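Local coordinates for polycomb protein Pcl (Drosophila melanogaster, PDB 5OQD) that is a Polycomb group chromatin regulator that works with the Esc/E(z) histone H3 methyltransferase complex to establish repression of homeotic genes in the early embryo, at residues Q44-R49 against K183-P188; F38-L43 against L64-M69; C56-F60 against I82-R86; H97-Y101 against L173-P179; R87-W92 against P130-W135. All coordinates share one frame. Residues are numbered along the deposited sequence.

Contact 1 of 5, residues Q44-R49 against K183-P188; sequences QCCKCR and KVFLEP. With ZN (zinc ion), chain L.
Gln44 is extended, Cys46-Cys48 have helical phi/psi, and Arg49 turns back with positive phi (64/21). Residues 183-188 run past as an irregular extended segment. The nearest CA atoms are Cys46-Phe185 (4.7 Å) and Lys47-Leu186 (5.2 Å). One backbone bond joins the segments, Leu186 N to Cys46 O at 3.3 Å. Water 1 links Gln44 O (3.2 Å) to Val184 O (2.8 Å). Residues 44-49 form a zinc knuckle of the second PHD finger. Cys45 SG (2.5 Å) and Cys48 SG (2.2 Å) bind the zinc on the far side of the knuckle; Cys75 and Cys78 complete the site. Cys46, rotamer p, binds no metal and sets CB 4.3 Å from Leu186 CD1. Arg49 lays its guanidinium flat on the Phe185 ring, centres 4.3 Å apart and planes at 19°, a cation-pi stack. Gln44 OE1 accepts from Lys183 NZ at a very short 2.4 Å, while Gln44 NE2 donates to Arg49 O at 3.1 Å. Lys47 NZ donates to Pro188 O (3.2 Å) and more strongly to the backbone O of Glu190. The zinc fixes Cys45 and Cys48, while the backbone of Cys46 and the side chains of Gln44, Lys47 and Arg49 hold residues 183-188.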
# COMPACT_ATOMS: atom_id res chain seq x y z
N GLN B 44 9.52 0.32 7.68
CA GLN B 44 10.88 -0.20 7.77
C GLN B 44 11.88 0.81 7.21
O GLN B 44 11.71 1.29 6.09
CB GLN B 44 10.99 -1.53 7.01
CG GLN B 44 12.33 -2.22 7.14
CD GLN B 44 12.41 -3.48 6.30
OE1 GLN B 44 11.75 -3.59 5.27
NE2 GLN B 44 13.21 -4.44 6.74
N CYS B 45 12.90 1.13 7.99
CA CYS B 45 13.95 2.04 7.55
C CYS B 45 14.65 1.47 6.32
O CYS B 45 14.91 0.27 6.24
CB CYS B 45 14.95 2.30 8.67
SG CYS B 45 16.29 3.45 8.24
N CYS B 46 14.89 2.30 5.32
CA CYS B 46 15.65 1.84 4.17
C CYS B 46 17.12 1.53 4.46
O CYS B 46 17.66 0.58 3.93
CB CYS B 46 15.50 2.78 2.97
SG CYS B 46 15.86 4.52 3.25
N LYS B 47 17.79 2.38 5.23
CA LYS B 47 19.19 2.12 5.60
C LYS B 47 19.55 1.02 6.63
O LYS B 47 20.43 0.22 6.38
CB LYS B 47 19.90 3.43 5.91
CG LYS B 47 20.26 4.19 4.65
CD LYS B 47 20.82 5.57 4.94
CE LYS B 47 21.47 6.15 3.71
NZ LYS B 47 22.10 7.47 4.01
N CYS B 48 18.85 0.98 7.76
CA CYS B 48 19.14 0.07 8.86
C CYS B 48 18.24 -1.17 8.81
O CYS B 48 18.53 -2.17 9.46
CB CYS B 48 18.98 0.78 10.20
SG CYS B 48 17.28 1.16 10.68
N ARG B 49 17.15 -1.06 8.06
CA ARG B 49 16.21 -2.16 7.84
C ARG B 49 15.50 -2.61 9.12
O ARG B 49 14.98 -3.73 9.19
CB ARG B 49 16.92 -3.36 7.19
CG ARG B 49 17.72 -2.99 5.95
CD ARG B 49 18.36 -4.22 5.33
NE ARG B 49 19.27 -3.86 4.24
CZ ARG B 49 20.02 -4.73 3.58
NH1 ARG B 49 19.99 -6.01 3.91
NH2 ARG B 49 20.82 -4.31 2.60
N LYS B 183 10.54 -3.23 -2.16
CA LYS B 183 11.49 -3.01 -1.07
C LYS B 183 12.56 -2.01 -1.47
O LYS B 183 13.15 -2.12 -2.55
CB LYS B 183 12.14 -4.33 -0.65
CG LYS B 183 11.29 -5.17 0.29
CD LYS B 183 11.32 -4.63 1.71
CE LYS B 183 10.79 -5.67 2.69
NZ LYS B 183 10.44 -5.08 4.01
N VAL B 184 12.81 -1.05 -0.59
CA VAL B 184 13.84 -0.05 -0.83
C VAL B 184 14.95 -0.17 0.21
O VAL B 184 14.77 0.22 1.36
CB VAL B 184 13.26 1.37 -0.81
CG1 VAL B 184 14.30 2.38 -1.27
CG2 VAL B 184 12.03 1.45 -1.69
N PHE B 185 16.09 -0.71 -0.20
CA PHE B 185 17.26 -0.82 0.67
C PHE B 185 18.42 0.00 0.12
O PHE B 185 18.94 -0.28 -0.96
CB PHE B 185 17.68 -2.29 0.83
CG PHE B 185 16.76 -3.10 1.70
CD1 PHE B 185 16.06 -2.50 2.73
CD2 PHE B 185 16.60 -4.46 1.49
CE1 PHE B 185 15.21 -3.24 3.54
CE2 PHE B 185 15.76 -5.21 2.29
CZ PHE B 185 15.06 -4.60 3.31
N LEU B 186 18.82 1.02 0.88
CA LEU B 186 19.95 1.86 0.49
C LEU B 186 21.22 1.45 1.22
O LEU B 186 21.16 0.91 2.32
CB LEU B 186 19.64 3.34 0.76
CG LEU B 186 19.01 4.17 -0.35
CD1 LEU B 186 17.63 3.65 -0.71
CD2 LEU B 186 18.94 5.64 0.06
N GLU B 187 22.36 1.71 0.60
CA GLU B 187 23.64 1.57 1.29
C GLU B 187 23.77 2.75 2.25
O GLU B 187 23.29 3.84 1.96
CB GLU B 187 24.80 1.53 0.30
CG GLU B 187 24.80 0.31 -0.61
CD GLU B 187 24.95 -1.00 0.15
OE1 GLU B 187 24.41 -2.02 -0.32
OE2 GLU B 187 25.61 -1.00 1.21
N PRO B 188 24.41 2.52 3.41
CA PRO B 188 24.48 3.52 4.48
C PRO B 188 25.11 4.85 4.05
O PRO B 188 24.79 5.89 4.62
CB PRO B 188 25.35 2.84 5.54
CG PRO B 188 26.08 1.76 4.82
CD PRO B 188 25.13 1.29 3.77
ZN ZN L . 17.62 3.36 10.30
O HOH W 1 12.78 0.17 3.26
O HOH W 2 20.26 -1.54 3.99

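Contact 2 of 5, residues F38-L43 against L64-M69; sequences FDHNML and LLRGDM
Met69, Asp39 and Leu64 lose most surface here, where two loops of the PHD finger face each other. Residues 38-41 are a loop leading into strand 42-44, with Asn41 at positive phi (56/56). Residues 64-69 are irregular and hold a type II beta turn from Leu65 to Asp68, closed by Asp68 N to Leu65 O at 2.9 Å. The nearest CA pairs are Asp39-Gly67 (4.5 Å), Asn41-Leu64 (6.2 Å) and Leu43-Met69 (6.8 Å). Asp39, chi1 p, forms a salt bridge through OD2 to Arg66 NH1 at 2.6 Å. The same OD2 meets Tyr101 OH of helix 92-104. Asp39 O takes a weak hydrogen bond from Gly67 N at 3.3 Å. Gly67 sits at phi/psi 105/-14, a backbone shape that by itself calls for glycine. Met69 (chi1 m, chi2 t, chi3 p) points toward the other loop. Its SD comes 3.0 Å from Phe38 O, its CG 3.9 Å from Met42 O, and its CB 4.3 Å from Leu43 CD2. Leu64, chi1 m and chi2 t, also points across, with CB 3.4 Å from Asn41 OD1. Beyond the pair, Met69 touches Trp51 and Leu64 touches Phe71. The contact therefore combines a charged end, shared with the first winged-helix helix through Tyr101, with Met69 and Leu64 packed largely on backbone and amide oxygens; Leu43-Met69 is the apolar pair.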
# COMPACT_ATOMS: atom_id res chain seq x y z
N PHE B 38 2.97 -5.44 10.78
CA PHE B 38 3.49 -4.77 9.59
C PHE B 38 2.41 -3.99 8.85
O PHE B 38 2.62 -2.84 8.47
CB PHE B 38 4.12 -5.80 8.65
CG PHE B 38 5.25 -6.57 9.26
CD1 PHE B 38 6.47 -5.97 9.51
CD2 PHE B 38 5.08 -7.90 9.60
CE1 PHE B 38 7.50 -6.68 10.08
CE2 PHE B 38 6.12 -8.62 10.16
CZ PHE B 38 7.33 -8.00 10.40
N ASP B 39 1.26 -4.62 8.64
CA ASP B 39 0.17 -3.99 7.91
C ASP B 39 -0.67 -3.08 8.81
O ASP B 39 -1.77 -2.68 8.45
CB ASP B 39 -0.72 -5.06 7.27
CG ASP B 39 -1.22 -6.08 8.27
OD1 ASP B 39 -0.53 -6.31 9.29
OD2 ASP B 39 -2.31 -6.65 8.05
N HIS B 40 -0.13 -2.76 9.99
CA HIS B 40 -0.84 -1.90 10.93
C HIS B 40 0.07 -0.81 11.49
O HIS B 40 0.59 -0.93 12.60
CB HIS B 40 -1.43 -2.73 12.07
CG HIS B 40 -2.53 -2.04 12.82
ND1 HIS B 40 -3.10 -2.56 13.95
CD2 HIS B 40 -3.16 -0.86 12.59
CE1 HIS B 40 -4.03 -1.74 14.39
NE2 HIS B 40 -4.09 -0.70 13.58
N ASN B 41 0.27 0.25 10.70
CA ASN B 41 1.05 1.41 11.10
C ASN B 41 2.48 1.09 11.53
O ASN B 41 2.90 1.44 12.64
CB ASN B 41 0.34 2.16 12.23
CG ASN B 41 -0.96 2.80 11.78
OD1 ASN B 41 -0.96 3.88 11.19
ND2 ASN B 41 -2.07 2.13 12.05
N MET B 42 3.23 0.43 10.65
CA MET B 42 4.65 0.19 10.87
C MET B 42 5.43 0.36 9.58
O MET B 42 5.01 -0.09 8.52
CB MET B 42 4.89 -1.21 11.44
CG MET B 42 4.53 -1.36 12.91
SD MET B 42 5.19 -2.88 13.62
CE MET B 42 6.94 -2.50 13.65
N LEU B 43 6.58 1.03 9.67
CA LEU B 43 7.43 1.23 8.50
C LEU B 43 8.84 0.70 8.75
O LEU B 43 9.30 0.64 9.90
CB LEU B 43 7.48 2.71 8.12
CG LEU B 43 6.17 3.33 7.64
CD1 LEU B 43 6.38 4.79 7.26
CD2 LEU B 43 5.59 2.55 6.47
N LEU B 64 -3.50 5.19 8.84
CA LEU B 64 -3.10 4.44 7.66
C LEU B 64 -4.04 3.29 7.41
O LEU B 64 -4.29 2.48 8.29
CB LEU B 64 -1.69 3.90 7.85
CG LEU B 64 -0.53 4.83 7.51
CD1 LEU B 64 0.77 4.05 7.49
CD2 LEU B 64 -0.77 5.54 6.19
N LEU B 65 -4.54 3.20 6.18
CA LEU B 65 -5.39 2.08 5.79
C LEU B 65 -4.60 0.78 5.93
O LEU B 65 -3.39 0.76 5.70
CB LEU B 65 -5.90 2.24 4.36
CG LEU B 65 -7.16 3.09 4.18
CD1 LEU B 65 -7.34 3.46 2.71
CD2 LEU B 65 -8.38 2.35 4.69
N ARG B 66 -5.28 -0.29 6.32
CA ARG B 66 -4.62 -1.56 6.57
C ARG B 66 -4.00 -2.11 5.29
O ARG B 66 -4.71 -2.38 4.32
CB ARG B 66 -5.60 -2.57 7.18
CG ARG B 66 -4.94 -3.58 8.10
CD ARG B 66 -5.97 -4.38 8.88
NE ARG B 66 -5.36 -5.08 10.01
CZ ARG B 66 -4.82 -6.29 9.93
NH1 ARG B 66 -4.80 -6.94 8.77
NH2 ARG B 66 -4.29 -6.85 11.01
N GLY B 67 -2.68 -2.26 5.29
CA GLY B 67 -1.97 -2.75 4.13
C GLY B 67 -1.21 -1.65 3.40
O GLY B 67 -0.33 -1.92 2.59
N ASP B 68 -1.54 -0.41 3.73
CA ASP B 68 -0.95 0.72 3.03
C ASP B 68 0.36 1.13 3.68
O ASP B 68 0.39 1.79 4.70
CB ASP B 68 -1.91 1.90 3.07
CG ASP B 68 -1.35 3.14 2.42
OD1 ASP B 68 -0.23 3.07 1.89
OD2 ASP B 68 -2.02 4.18 2.42
N MET B 69 1.45 0.71 3.05
CA MET B 69 2.78 1.01 3.54
C MET B 69 3.61 1.71 2.50
O MET B 69 4.83 1.60 2.50
CB MET B 69 3.48 -0.27 3.99
CG MET B 69 2.97 -0.80 5.31
SD MET B 69 3.31 -2.55 5.52
CE MET B 69 5.10 -2.58 5.38

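Contact 3 of 5, residues C56-F60 against I82-R86; sequences CMQNF and IEFVR. With ZN (zinc ion), chain K.
This contact belongs to the zinc-binding part of the second PHD finger, where the loop after a zinc ligand meets the strand that follows the finger. Cys56 SG binds the zinc at 2.3 Å; Cys30, Cys32 and His53 complete the site. Residues 56-60 form a loop without regular structure, and Asn59 has positive phi (60/38). Residues 82-86 are extended and enter strand 84-87, which pairs antiparallel with strand 71-74. The loop stands off from the strand: the nearest CA pairs are Gln58-Glu83 at 6.8 Å and Phe60-Val85 at 8.5 Å. Side chains bridge the gap. Glu83, chi1 and chi2 both t, points toward the loop. Its OE2 accepts a very short hydrogen bond from Gln58 N at 2.5 Å and lies 3.4 Å from Gln58 CB and 3.3 Å from Met57 CB. Val85, two residues on, points the same way. Its CG1 meets Met57 CE at 3.7 Å and Phe60 CD2 at 4.2 Å, the latter at the ring edge. For this, Met57 takes chi1 m, chi2 t and chi3 p, and Phe60 takes chi1 t. Met57, Glu83 and Val85 also touch Phe73 of strand 71-74, and Phe60 packs edge-to-face with Phe71. One bond, Gln58 N to OE2, thus ties down the backbone two residues past a zinc cysteine. Gln58 O, 2.8 Å from Glu83 OE1, makes a close acceptor pair, not a bond. The Val85 methyl supplies the apolar part.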
# COMPACT_ATOMS: atom_id res chain seq x y z
N CYS B 56 6.05 5.73 17.31
CA CYS B 56 7.41 5.75 17.82
C CYS B 56 8.33 6.54 16.89
O CYS B 56 9.53 6.66 17.14
CB CYS B 56 7.94 4.34 18.02
SG CYS B 56 7.09 3.40 19.30
N MET B 57 7.76 7.06 15.81
CA MET B 57 8.49 7.92 14.89
C MET B 57 8.32 9.38 15.28
O MET B 57 7.46 9.71 16.10
CB MET B 57 8.01 7.69 13.45
CG MET B 57 8.38 6.34 12.87
SD MET B 57 7.53 6.00 11.31
CE MET B 57 7.89 7.51 10.40
N GLN B 58 9.13 10.25 14.69
CA GLN B 58 9.03 11.68 14.97
C GLN B 58 8.13 12.39 13.96
O GLN B 58 8.47 12.49 12.78
CB GLN B 58 10.42 12.32 14.98
CG GLN B 58 11.29 11.88 16.15
CD GLN B 58 12.48 12.79 16.36
OE1 GLN B 58 12.91 13.51 15.46
NE2 GLN B 58 13.02 12.77 17.58
N ASN B 59 7.02 12.91 14.45
CA ASN B 59 6.06 13.61 13.61
C ASN B 59 5.46 12.81 12.47
O ASN B 59 5.23 13.34 11.39
CB ASN B 59 6.72 14.87 13.04
N PHE B 60 5.18 11.54 12.71
CA PHE B 60 4.32 10.81 11.80
C PHE B 60 3.01 10.53 12.51
O PHE B 60 2.93 9.66 13.36
CB PHE B 60 4.97 9.49 11.39
CG PHE B 60 4.29 8.80 10.26
CD1 PHE B 60 3.02 8.29 10.41
CD2 PHE B 60 4.92 8.67 9.04
CE1 PHE B 60 2.39 7.65 9.37
CE2 PHE B 60 4.29 8.03 7.99
CZ PHE B 60 3.02 7.52 8.15
N ILE B 82 17.86 13.39 11.29
CA ILE B 82 16.71 13.94 10.58
C ILE B 82 15.84 12.84 9.98
O ILE B 82 16.26 12.17 9.04
CB ILE B 82 17.15 14.91 9.47
CG1 ILE B 82 18.04 16.02 10.05
CG2 ILE B 82 15.93 15.51 8.77
CD1 ILE B 82 18.60 16.96 9.00
N GLU B 83 14.64 12.67 10.51
CA GLU B 83 13.74 11.63 10.03
C GLU B 83 13.31 11.91 8.60
O GLU B 83 12.94 13.03 8.26
CB GLU B 83 12.52 11.50 10.94
CG GLU B 83 11.72 10.23 10.72
CD GLU B 83 10.46 10.17 11.55
OE1 GLU B 83 9.39 10.56 11.04
OE2 GLU B 83 10.53 9.73 12.72
N PHE B 84 13.36 10.88 7.76
CA PHE B 84 13.03 11.02 6.34
C PHE B 84 11.82 10.17 5.97
O PHE B 84 11.89 8.95 5.98
CB PHE B 84 14.24 10.63 5.48
CG PHE B 84 13.99 10.78 4.00
CD1 PHE B 84 14.23 11.99 3.36
CD2 PHE B 84 13.55 9.71 3.24
CE1 PHE B 84 14.01 12.13 2.00
CE2 PHE B 84 13.33 9.84 1.89
CZ PHE B 84 13.56 11.05 1.26
N VAL B 85 10.72 10.84 5.63
CA VAL B 85 9.54 10.14 5.13
C VAL B 85 9.14 10.68 3.76
O VAL B 85 9.21 11.89 3.51
CB VAL B 85 8.35 10.26 6.11
CG1 VAL B 85 8.64 9.50 7.39
CG2 VAL B 85 8.03 11.72 6.40
N ARG B 86 8.85 9.78 2.84
CA ARG B 86 8.29 10.19 1.57
C ARG B 86 7.17 9.26 1.17
O ARG B 86 7.31 8.05 1.20
CB ARG B 86 9.36 10.23 0.49
ZN ZN K . 7.90 1.38 18.66

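Contact 4 of 5, residues H97-Y101 against L173-P179; sequences HIALY and LRHSGPP
In the winged-helix domain, one face of helix 92-104 is wrapped by the loop that leaves strand 170-173. Residues 97-101 are regular helix, with Tyr101 N bonded to His97 O at 2.9 Å. Residues 173-179 curve round without regular structure, ending in Pro178-Pro179. The nearest CA pairs are His97-Pro179 (5.5 Å), Tyr101-Pro178 (6.4 Å) and Leu100-Leu173 (6.7 Å). The His97 ring, chi1 t, is the main bump on the helix side. It slots between the two ends of the loop: Leu173 CD2 lies 3.6 Å from the ring centroid on one face, and Pro179 CA 3.4 Å from it on the other, both CH-pi contacts. Leu173, rotamer m/t, in turn fills the hollow between His97, Leu100 and Tyr101; its CG is 3.9 Å from Leu100 CB and its CD1 4.3 Å from Tyr101 CD1. The Tyr101 ring, chi1 t, offers a face to the prolines, with Pro178 CA 4.0 Å from the centroid and Pro179 CD 4.2 Å from Tyr101 CG. Its hydroxyl goes to Asp39 of the PHD finger. Pro179 CG also packs on Ile98 CG1 at 3.8 Å. At the tip of the inserted ring, His97 NE2 donates to Gly177 O at 3.1 Å, with a nearly straight angle of 171°.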
# COMPACT_ATOMS: atom_id res chain seq x y z
N HIS B 97 -5.91 -3.49 -4.44
CA HIS B 97 -5.42 -4.44 -3.44
C HIS B 97 -5.70 -3.92 -2.04
O HIS B 97 -6.09 -4.68 -1.16
CB HIS B 97 -3.93 -4.71 -3.63
CG HIS B 97 -3.45 -5.95 -2.95
ND1 HIS B 97 -2.57 -6.84 -3.54
CD2 HIS B 97 -3.72 -6.45 -1.72
CE1 HIS B 97 -2.33 -7.83 -2.70
NE2 HIS B 97 -3.01 -7.62 -1.59
N ILE B 98 -5.49 -2.62 -1.84
CA ILE B 98 -5.80 -1.97 -0.56
C ILE B 98 -7.29 -2.09 -0.26
O ILE B 98 -7.68 -2.39 0.87
CB ILE B 98 -5.39 -0.49 -0.57
CG1 ILE B 98 -3.87 -0.35 -0.43
CG2 ILE B 98 -6.08 0.27 0.55
CD1 ILE B 98 -3.38 1.08 -0.54
N ALA B 99 -8.11 -1.87 -1.28
CA ALA B 99 -9.56 -1.94 -1.13
C ALA B 99 -10.01 -3.34 -0.71
O ALA B 99 -10.76 -3.50 0.26
CB ALA B 99 -10.25 -1.54 -2.42
N LEU B 100 -9.54 -4.35 -1.43
CA LEU B 100 -9.93 -5.73 -1.17
C LEU B 100 -9.36 -6.25 0.15
O LEU B 100 -9.95 -7.14 0.78
CB LEU B 100 -9.49 -6.64 -2.32
CG LEU B 100 -10.20 -6.41 -3.66
CD1 LEU B 100 -9.58 -7.26 -4.75
CD2 LEU B 100 -11.68 -6.70 -3.53
N TYR B 101 -8.23 -5.71 0.57
CA TYR B 101 -7.58 -6.15 1.80
C TYR B 101 -8.30 -5.62 3.03
O TYR B 101 -8.46 -6.33 4.03
CB TYR B 101 -6.11 -5.70 1.81
CG TYR B 101 -5.30 -6.27 2.95
CD1 TYR B 101 -4.92 -7.61 2.97
CD2 TYR B 101 -4.89 -5.47 4.01
CE1 TYR B 101 -4.18 -8.13 4.01
CE2 TYR B 101 -4.14 -5.98 5.05
CZ TYR B 101 -3.79 -7.32 5.05
OH TYR B 101 -3.05 -7.83 6.08
N LEU B 173 -9.07 -11.25 -3.60
CA LEU B 173 -7.65 -11.57 -3.61
C LEU B 173 -7.48 -13.08 -3.75
O LEU B 173 -8.16 -13.84 -3.07
CB LEU B 173 -6.97 -11.07 -2.33
CG LEU B 173 -6.86 -9.56 -2.14
CD1 LEU B 173 -6.35 -9.24 -0.74
CD2 LEU B 173 -5.95 -8.95 -3.19
N ARG B 174 -6.59 -13.50 -4.64
CA ARG B 174 -6.37 -14.92 -4.85
C ARG B 174 -5.68 -15.54 -3.64
O ARG B 174 -5.79 -16.73 -3.39
CB ARG B 174 -5.56 -15.16 -6.12
CG ARG B 174 -5.58 -16.60 -6.60
CD ARG B 174 -4.89 -16.76 -7.94
NE ARG B 174 -5.53 -15.97 -8.99
CZ ARG B 174 -6.59 -16.37 -9.69
NH1 ARG B 174 -7.15 -17.55 -9.45
NH2 ARG B 174 -7.10 -15.58 -10.62
N HIS B 175 -4.98 -14.70 -2.90
CA HIS B 175 -4.27 -15.14 -1.71
C HIS B 175 -4.44 -14.13 -0.57
O HIS B 175 -4.94 -13.03 -0.78
CB HIS B 175 -2.79 -15.36 -2.03
CG HIS B 175 -2.57 -16.32 -3.16
ND1 HIS B 175 -2.48 -17.68 -2.98
CD2 HIS B 175 -2.43 -16.11 -4.49
CE1 HIS B 175 -2.29 -18.27 -4.15
NE2 HIS B 175 -2.25 -17.34 -5.08
N SER B 176 -4.02 -14.53 0.63
CA SER B 176 -4.32 -13.77 1.84
C SER B 176 -3.50 -12.50 2.02
O SER B 176 -3.89 -11.61 2.77
CB SER B 176 -4.13 -14.67 3.06
OG SER B 176 -2.80 -15.15 3.14
N GLY B 177 -2.36 -12.42 1.33
CA GLY B 177 -1.40 -11.36 1.56
C GLY B 177 -1.86 -9.93 1.36
O GLY B 177 -2.87 -9.69 0.69
N PRO B 178 -1.13 -8.98 1.95
CA PRO B 178 -1.32 -7.53 1.83
C PRO B 178 -0.80 -7.01 0.49
O PRO B 178 -0.20 -7.79 -0.25
CB PRO B 178 -0.50 -6.98 3.01
CG PRO B 178 0.59 -7.96 3.17
CD PRO B 178 -0.02 -9.31 2.87
N PRO B 179 -1.03 -5.72 0.18
CA PRO B 179 -0.53 -5.14 -1.07
C PRO B 179 0.97 -5.36 -1.29
O PRO B 179 1.76 -5.23 -0.36
CB PRO B 179 -0.83 -3.65 -0.91
CG PRO B 179 -2.06 -3.63 -0.08
CD PRO B 179 -1.94 -4.79 0.88

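Contact 5 of 5, residues R87-W92 against P130-W135; sequences RMQIEW and PICEKW
This is a partly buried packing contact where the PHD finger passes into the winged-helix domain. Residues 87-92 carry the chain out of strand 84-87 in extended form, up to the N-cap Glu91 and the first turn of helix 92-104. Pro130 bends (psi 75°), Ile131 is extended, then the N-cap Cys132 starts helix 133-136. Gln89 and Pro130 are nearest, CA-CA 5.3 Å. The one backbone bond across is Ile90 N to Pro130 O, 2.9 Å and almost straight at 174°. Trp135 N donates a capping bond to Cys132 SG at 3.4 Å. At the other N-cap residue, Glu91 OE1 accepts a side-chain hydrogen bond from Trp92 N at 2.9 Å. Pro130 has the largest area covered, 113 Å², with CB 3.6 Å from Arg87 CD and CG 3.9 Å from Ile90 CG1. Ile131 CG2 lies 3.9 Å from Ile90 CG1, and its CD1 4.0 Å from Trp92 CH2. Trp92 and Trp135, both chi1 m, meet obliquely, five-membered rings 3.9 Å apart with planes at 49°. Trp135 NE1 also makes a weak bond to Glu91 OE1 at 3.4 Å. Around the contact, Arg87 pairs with Asp68, Met88 bonds through its backbone to Phe70, and Trp92 packs on helix 140-153.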
# COMPACT_ATOMS: atom_id res chain seq x y z
N ARG B 87 6.05 9.84 0.78
CA ARG B 87 4.91 9.09 0.27
C ARG B 87 5.12 8.67 -1.18
O ARG B 87 5.48 9.49 -2.02
CB ARG B 87 3.64 9.93 0.41
CG ARG B 87 2.42 9.35 -0.30
CD ARG B 87 1.39 8.81 0.68
NE ARG B 87 1.50 7.37 0.84
CZ ARG B 87 0.52 6.60 1.33
NH1 ARG B 87 -0.62 7.15 1.71
NH2 ARG B 87 0.70 5.29 1.44
N MET B 88 4.88 7.40 -1.46
CA MET B 88 4.99 6.88 -2.82
C MET B 88 3.75 7.24 -3.64
O MET B 88 2.66 7.42 -3.09
CB MET B 88 5.18 5.36 -2.82
CG MET B 88 6.47 4.87 -2.19
SD MET B 88 6.52 3.07 -2.18
CE MET B 88 8.14 2.77 -1.48
N GLN B 89 3.92 7.34 -4.95
CA GLN B 89 2.78 7.47 -5.86
C GLN B 89 2.37 6.08 -6.32
O GLN B 89 3.18 5.36 -6.91
CB GLN B 89 3.13 8.37 -7.05
CG GLN B 89 1.95 8.68 -7.95
CD GLN B 89 2.25 9.79 -8.94
OE1 GLN B 89 2.94 9.57 -9.94
NE2 GLN B 89 1.74 10.98 -8.67
N ILE B 90 1.13 5.72 -6.07
CA ILE B 90 0.66 4.36 -6.29
C ILE B 90 -0.31 4.24 -7.45
O ILE B 90 -1.04 5.16 -7.77
CB ILE B 90 -0.01 3.79 -5.04
CG1 ILE B 90 -1.36 4.44 -4.81
CG2 ILE B 90 0.88 3.99 -3.83
CD1 ILE B 90 -2.29 3.59 -3.97
N GLU B 91 -0.26 3.10 -8.11
CA GLU B 91 -1.16 2.76 -9.21
C GLU B 91 -2.50 2.18 -8.77
O GLU B 91 -2.74 1.94 -7.60
CB GLU B 91 -0.46 1.83 -10.20
CG GLU B 91 0.08 2.56 -11.42
CD GLU B 91 -0.95 2.68 -12.53
OE1 GLU B 91 -2.14 2.85 -12.23
OE2 GLU B 91 -0.55 2.60 -13.71
N TRP B 92 -3.37 1.97 -9.75
CA TRP B 92 -4.71 1.44 -9.52
C TRP B 92 -4.69 0.05 -8.90
O TRP B 92 -5.54 -0.28 -8.10
CB TRP B 92 -5.52 1.43 -10.82
CG TRP B 92 -6.03 2.77 -11.17
CD1 TRP B 92 -5.78 3.47 -12.31
CD2 TRP B 92 -6.85 3.61 -10.36
NE1 TRP B 92 -6.40 4.68 -12.27
CE2 TRP B 92 -7.07 4.79 -11.08
CE3 TRP B 92 -7.43 3.47 -9.11
CZ2 TRP B 92 -7.84 5.83 -10.58
CZ3 TRP B 92 -8.19 4.50 -8.61
CH2 TRP B 92 -8.39 5.66 -9.35
N PRO B 130 -2.72 8.35 -2.51
CA PRO B 130 -1.58 8.99 -3.17
C PRO B 130 -1.47 8.63 -4.65
O PRO B 130 -0.61 7.84 -5.03
CB PRO B 130 -0.39 8.44 -2.39
CG PRO B 130 -0.83 7.09 -1.93
CD PRO B 130 -2.31 7.21 -1.66
N ILE B 131 -2.34 9.21 -5.47
CA ILE B 131 -2.30 8.97 -6.91
C ILE B 131 -2.16 10.29 -7.67
O ILE B 131 -2.29 11.37 -7.09
CB ILE B 131 -3.55 8.23 -7.40
CG1 ILE B 131 -4.81 9.04 -7.09
CG2 ILE B 131 -3.64 6.85 -6.77
CD1 ILE B 131 -6.10 8.31 -7.41
N CYS B 132 -1.90 10.20 -8.97
CA CYS B 132 -1.73 11.39 -9.80
C CYS B 132 -3.05 12.15 -9.95
O CYS B 132 -4.12 11.62 -9.65
CB CYS B 132 -1.18 11.00 -11.18
SG CYS B 132 -2.25 9.92 -12.15
N GLU B 133 -2.97 13.40 -10.38
CA GLU B 133 -4.18 14.20 -10.56
C GLU B 133 -5.08 13.59 -11.64
O GLU B 133 -6.30 13.62 -11.55
CB GLU B 133 -3.85 15.66 -10.85
CG GLU B 133 -4.71 16.65 -10.07
CD GLU B 133 -4.52 16.54 -8.56
OE1 GLU B 133 -5.40 15.97 -7.88
OE2 GLU B 133 -3.50 17.04 -8.05
N LYS B 134 -4.46 13.05 -12.67
CA LYS B 134 -5.23 12.46 -13.76
C LYS B 134 -6.13 11.34 -13.23
O LYS B 134 -7.29 11.24 -13.62
CB LYS B 134 -4.30 11.92 -14.84
N TRP B 135 -5.57 10.48 -12.39
CA TRP B 135 -6.34 9.43 -11.73
C TRP B 135 -7.39 10.03 -10.80
O TRP B 135 -8.51 9.53 -10.71
CB TRP B 135 -5.41 8.50 -10.96
CG TRP B 135 -4.65 7.55 -11.83
CD1 TRP B 135 -3.55 6.81 -11.49
CD2 TRP B 135 -4.94 7.22 -13.20
NE1 TRP B 135 -3.14 6.05 -12.55
CE2 TRP B 135 -3.97 6.29 -13.61
CE3 TRP B 135 -5.91 7.64 -14.11
CZ2 TRP B 135 -3.95 5.75 -14.90
CZ3 TRP B 135 -5.89 7.11 -15.39
CH2 TRP B 135 -4.92 6.18 -15.77

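Overall arrangement
Contacts 1, 2 and 3 lie at the PHD finger, contact 4 in the winged-helix domain, and contact 5 where one passes into the other. Contact 1 closes the longest loop along the chain: contacts 3, 4 and 5 are nested within it, while contact 2 crosses it. Contacts 3 and 4 are about 27 Å apart between centres, on opposite sides of the chain's centre. Contact 2 lies within the finger but faces the winged helix. It touches contact 4 through Asp39-Tyr101 and contact 5 through the Asp68-Arg87 salt bridge. Contact 1 meets contact 5 where Val184 packs on Met88. Finger and winged helix are therefore packed against each other, not merely linked by the chain.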